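Local coordinates for twitching motility pilus retraction protein (Geobacter sulfurreducens PCA, PDB 5ZFQ), which probably hydrolyses ATP as a hexameric motor that drives retraction of the type IV pilus, at residues A[176-181]-A[194-199]. Residues are numbered along the deposited sequence; the frame is centred on the assembly and turned at random.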
ATOM      1  N   GLU A 176     -33.037   2.441 -35.320  1.00 43.43           N
ATOM      2  CA  GLU A 176     -33.584   1.176 -35.800  1.00 44.34           C
ATOM      3  C   GLU A 176     -34.190   0.284 -34.717  1.00 44.43           C
ATOM      4  O   GLU A 176     -35.137  -0.440 -34.995  1.00 45.64           O
ATOM      5  CB  GLU A 176     -32.502   0.396 -36.549  1.00 44.92           C
ATOM      6  CG  GLU A 176     -32.029   1.051 -37.830  1.00 47.74           C
ATOM      7  CD  GLU A 176     -30.912   0.267 -38.518  1.00 50.09           C
ATOM      8  OE1 GLU A 176     -30.561  -0.854 -38.060  1.00 50.25           O
ATOM      9  OE2 GLU A 176     -30.380   0.784 -39.524  1.00 52.66           O
ATOM     10  N   ARG A 177     -33.665   0.323 -33.493  1.00 42.65           N
ATOM     11  CA  ARG A 177     -34.126  -0.614 -32.460  1.00 41.74           C
ATOM     12  C   ARG A 177     -35.120  -0.024 -31.459  1.00 41.64           C
ATOM     13  O   ARG A 177     -35.335   1.175 -31.422  1.00 42.23           O
ATOM     14  CB  ARG A 177     -32.926  -1.181 -31.693  1.00 40.98           C
ATOM     15  CG  ARG A 177     -31.940  -1.896 -32.578  1.00 41.27           C
ATOM     16  CD  ARG A 177     -30.762  -2.491 -31.832  1.00 40.67           C
ATOM     17  NE  ARG A 177     -29.638  -2.658 -32.749  1.00 40.41           N
ATOM     18  CZ  ARG A 177     -28.568  -3.410 -32.514  1.00 39.84           C
ATOM     19  NH1 ARG A 177     -28.451  -4.089 -31.382  1.00 39.33           N
ATOM     20  NH2 ARG A 177     -27.608  -3.492 -33.423  1.00 40.06           N
ATOM     21  N   HIS A 178     -35.723  -0.876 -30.641  1.00 41.16           N
ATOM     22  CA  HIS A 178     -36.512  -0.398 -29.512  1.00 40.90           C
ATOM     23  C   HIS A 178     -35.864  -0.836 -28.195  1.00 39.64           C
ATOM     24  O   HIS A 178     -36.428  -1.637 -27.430  1.00 39.93           O
ATOM     25  CB  HIS A 178     -37.949  -0.898 -29.602  1.00 42.22           C
ATOM     26  CG  HIS A 178     -38.612  -0.556 -30.897  1.00 43.40           C
ATOM     27  ND1 HIS A 178     -38.522  -1.362 -32.013  1.00 43.95           N
ATOM     28  CD2 HIS A 178     -39.339   0.527 -31.266  1.00 44.00           C
ATOM     29  CE1 HIS A 178     -39.184  -0.800 -33.009  1.00 44.84           C
ATOM     30  NE2 HIS A 178     -39.687   0.347 -32.583  1.00 44.92           N
ATOM     31  N   ASP A 179     -34.674  -0.292 -27.943  1.00 37.89           N
ATOM     32  CA  ASP A 179     -33.852  -0.696 -26.808  1.00 36.43           C
ATOM     33  C   ASP A 179     -33.686   0.441 -25.824  1.00 33.93           C
ATOM     34  O   ASP A 179     -34.062   1.579 -26.094  1.00 33.28           O
ATOM     35  CB  ASP A 179     -32.458  -1.168 -27.264  1.00 36.99           C
ATOM     36  CG  ASP A 179     -32.495  -2.475 -28.054  1.00 38.32           C
ATOM     37  OD1 ASP A 179     -33.514  -3.223 -27.975  1.00 39.15           O
ATOM     38  OD2 ASP A 179     -31.481  -2.755 -28.750  1.00 38.33           O
ATOM     39  N   HIS A 180     -33.135   0.098 -24.668  1.00 32.76           N
ATOM     40  CA  HIS A 180     -32.701   1.070 -23.681  1.00 31.73           C
ATOM     41  C   HIS A 180     -31.199   1.184 -23.859  1.00 30.45           C
ATOM     42  O   HIS A 180     -30.491   0.196 -23.685  1.00 29.71           O
ATOM     43  CB  HIS A 180     -33.071   0.629 -22.259  1.00 31.85           C
ATOM     44  CG  HIS A 180     -32.541   1.533 -21.194  1.00 32.09           C
ATOM     45  ND1 HIS A 180     -32.296   1.104 -19.908  1.00 32.15           N
ATOM     46  CD2 HIS A 180     -32.208   2.846 -21.223  1.00 32.36           C
ATOM     47  CE1 HIS A 180     -31.844   2.117 -19.189  1.00 32.47           C
ATOM     48  NE2 HIS A 180     -31.783   3.186 -19.960  1.00 32.50           N
ATOM     49  N   ILE A 181     -30.740   2.370 -24.253  1.00 30.53           N
ATOM     50  CA  ILE A 181     -29.316   2.648 -24.486  1.00 30.62           C
ATOM     51  C   ILE A 181     -28.723   3.472 -23.343  1.00 30.54           C
ATOM     52  O   ILE A 181     -29.113   4.631 -23.131  1.00 30.82           O
ATOM     53  CB  ILE A 181     -29.071   3.426 -25.825  1.00 32.46           C
ATOM     54  CG1 ILE A 181     -29.610   2.646 -27.037  1.00 32.77           C
ATOM     55  CG2 ILE A 181     -27.587   3.743 -25.996  1.00 28.03           C
ATOM     56  CD1 ILE A 181     -29.423   3.353 -28.361  1.00 28.84           C
ATOM     57  N   HIS A 194     -34.051  10.990 -27.964  1.00 37.52           N
ATOM     58  CA  HIS A 194     -34.701   9.694 -28.132  1.00 37.25           C
ATOM     59  C   HIS A 194     -35.230   9.602 -29.561  1.00 36.76           C
ATOM     60  O   HIS A 194     -35.842  10.545 -30.077  1.00 36.49           O
ATOM     61  CB  HIS A 194     -35.849   9.482 -27.141  1.00 38.33           C
ATOM     62  CG  HIS A 194     -35.452   9.667 -25.712  1.00 38.41           C
ATOM     63  ND1 HIS A 194     -34.487   8.892 -25.106  1.00 37.67           N
ATOM     64  CD2 HIS A 194     -35.881  10.545 -24.774  1.00 39.03           C
ATOM     65  CE1 HIS A 194     -34.337   9.292 -23.854  1.00 37.94           C
ATOM     66  NE2 HIS A 194     -35.169  10.292 -23.624  1.00 38.59           N
ATOM     67  N   LYS A 195     -34.970   8.477 -30.209  1.00 36.65           N
ATOM     68  CA  LYS A 195     -35.647   8.186 -31.461  1.00 37.85           C
ATOM     69  C   LYS A 195     -36.560   6.992 -31.200  1.00 38.61           C
ATOM     70  O   LYS A 195     -37.633   7.174 -30.622  1.00 39.56           O
ATOM     71  CB  LYS A 195     -34.640   7.958 -32.584  1.00 37.64           C
ATOM     72  CG  LYS A 195     -33.889   9.255 -32.896  1.00 37.75           C
ATOM     73  CD  LYS A 195     -33.004   9.192 -34.111  1.00 38.13           C
ATOM     74  CE  LYS A 195     -32.277  10.503 -34.293  1.00 38.67           C
ATOM     75  NZ  LYS A 195     -31.332  10.507 -35.462  1.00 39.52           N
ATOM     76  N   SER A 196     -36.150   5.782 -31.573  1.00 38.11           N
ATOM     77  CA  SER A 196     -36.922   4.591 -31.192  1.00 37.50           C
ATOM     78  C   SER A 196     -36.465   3.974 -29.860  1.00 35.91           C
ATOM     79  O   SER A 196     -37.224   3.260 -29.211  1.00 35.72           O
ATOM     80  CB  SER A 196     -36.852   3.538 -32.291  1.00 37.94           C
ATOM     81  OG  SER A 196     -37.517   3.977 -33.460  1.00 39.43           O
ATOM     82  N   CYS A 197     -35.221   4.236 -29.470  1.00 34.91           N
ATOM     83  CA  CYS A 197     -34.688   3.750 -28.205  1.00 34.43           C
ATOM     84  C   CYS A 197     -34.900   4.757 -27.077  1.00 34.85           C
ATOM     85  O   CYS A 197     -35.135   5.939 -27.331  1.00 35.66           O
ATOM     86  CB  CYS A 197     -33.192   3.437 -28.330  1.00 33.68           C
ATOM     87  SG  CYS A 197     -32.759   2.089 -29.461  1.00 33.83           S
ATOM     88  N   VAL A 198     -34.838   4.292 -25.833  1.00 34.36           N
ATOM     89  CA  VAL A 198     -34.719   5.217 -24.710  1.00 34.46           C
ATOM     90  C   VAL A 198     -33.225   5.402 -24.434  1.00 34.05           C
ATOM     91  O   VAL A 198     -32.498   4.418 -24.224  1.00 33.96           O
ATOM     92  CB  VAL A 198     -35.453   4.704 -23.440  1.00 37.47           C
ATOM     93  CG1 VAL A 198     -35.118   5.563 -22.221  1.00 37.39           C
ATOM     94  CG2 VAL A 198     -36.949   4.680 -23.658  1.00 38.11           C
ATOM     95  N   VAL A 199     -32.756   6.646 -24.451  1.00 33.77           N
ATOM     96  CA  VAL A 199     -31.327   6.896 -24.280  1.00 33.53           C
ATOM     97  C   VAL A 199     -30.990   7.643 -22.974  1.00 33.36           C
ATOM     98  O   VAL A 199     -31.481   8.747 -22.727  1.00 33.70           O
ATOM     99  CB  VAL A 199     -30.753   7.701 -25.474  1.00 30.94           C
ATOM    100  CG1 VAL A 199     -29.239   7.833 -25.345  1.00 29.91           C
ATOM    101  CG2 VAL A 199     -31.134   7.044 -26.799  1.00 31.36           C
TER
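Asp179 and Ile181 pair with Val198 in parallel fashion where strand 180-185 and strand 198-203, outermost of the sheet within this chain, begin: Val198 N donates to Asp179 O at 2.8 Å, and Ile181 N to Val198 O at 2.7 Å. Just ahead of this pairing Cys197 continues the connection through its side chain. Its SG lies anti to the carbonyl carbon (chi1 -65°), which turns the sulfur to the Asp179 amide, and Asp179 N donates to Cys197 SG at 3.4 Å with an N-H...S angle of 158°. The end of the Ile181 chain packs against the same sulfur, CD1 lying 3.7 Å from Cys197 SG, while CB of Arg177 and of Asp179 border it as well. Ile181 and Val199 share the face of the sheet that rests on Asn174 of helix 162-176, Ile181 also touching Ile173.

On the other face are His180 and Val198. The His180 ring sets an edge to the strand partner: its CD2 lies 3.4 Å from Val198 O, which sits near the ring plane and already accepts from Ile181 N. ND1 of this ring bonds to Asp222 O, and His45 of a second subunit meets the ring edge-to-face. Beyond the strands, His194 folds back so that its ND1 accepts from Val199 N at 2.9 Å, with the donor almost in the ring plane, on the side of strand 198-203 away from strand 180-185; its NE2 bonds to Thr48 O of that subunit.

The Cys197 sulfur and the His194 ring thus supply acceptors beside the regular strand pairing, and the two histidines tie this sheet edge to the neighbouring subunit of the hexamer.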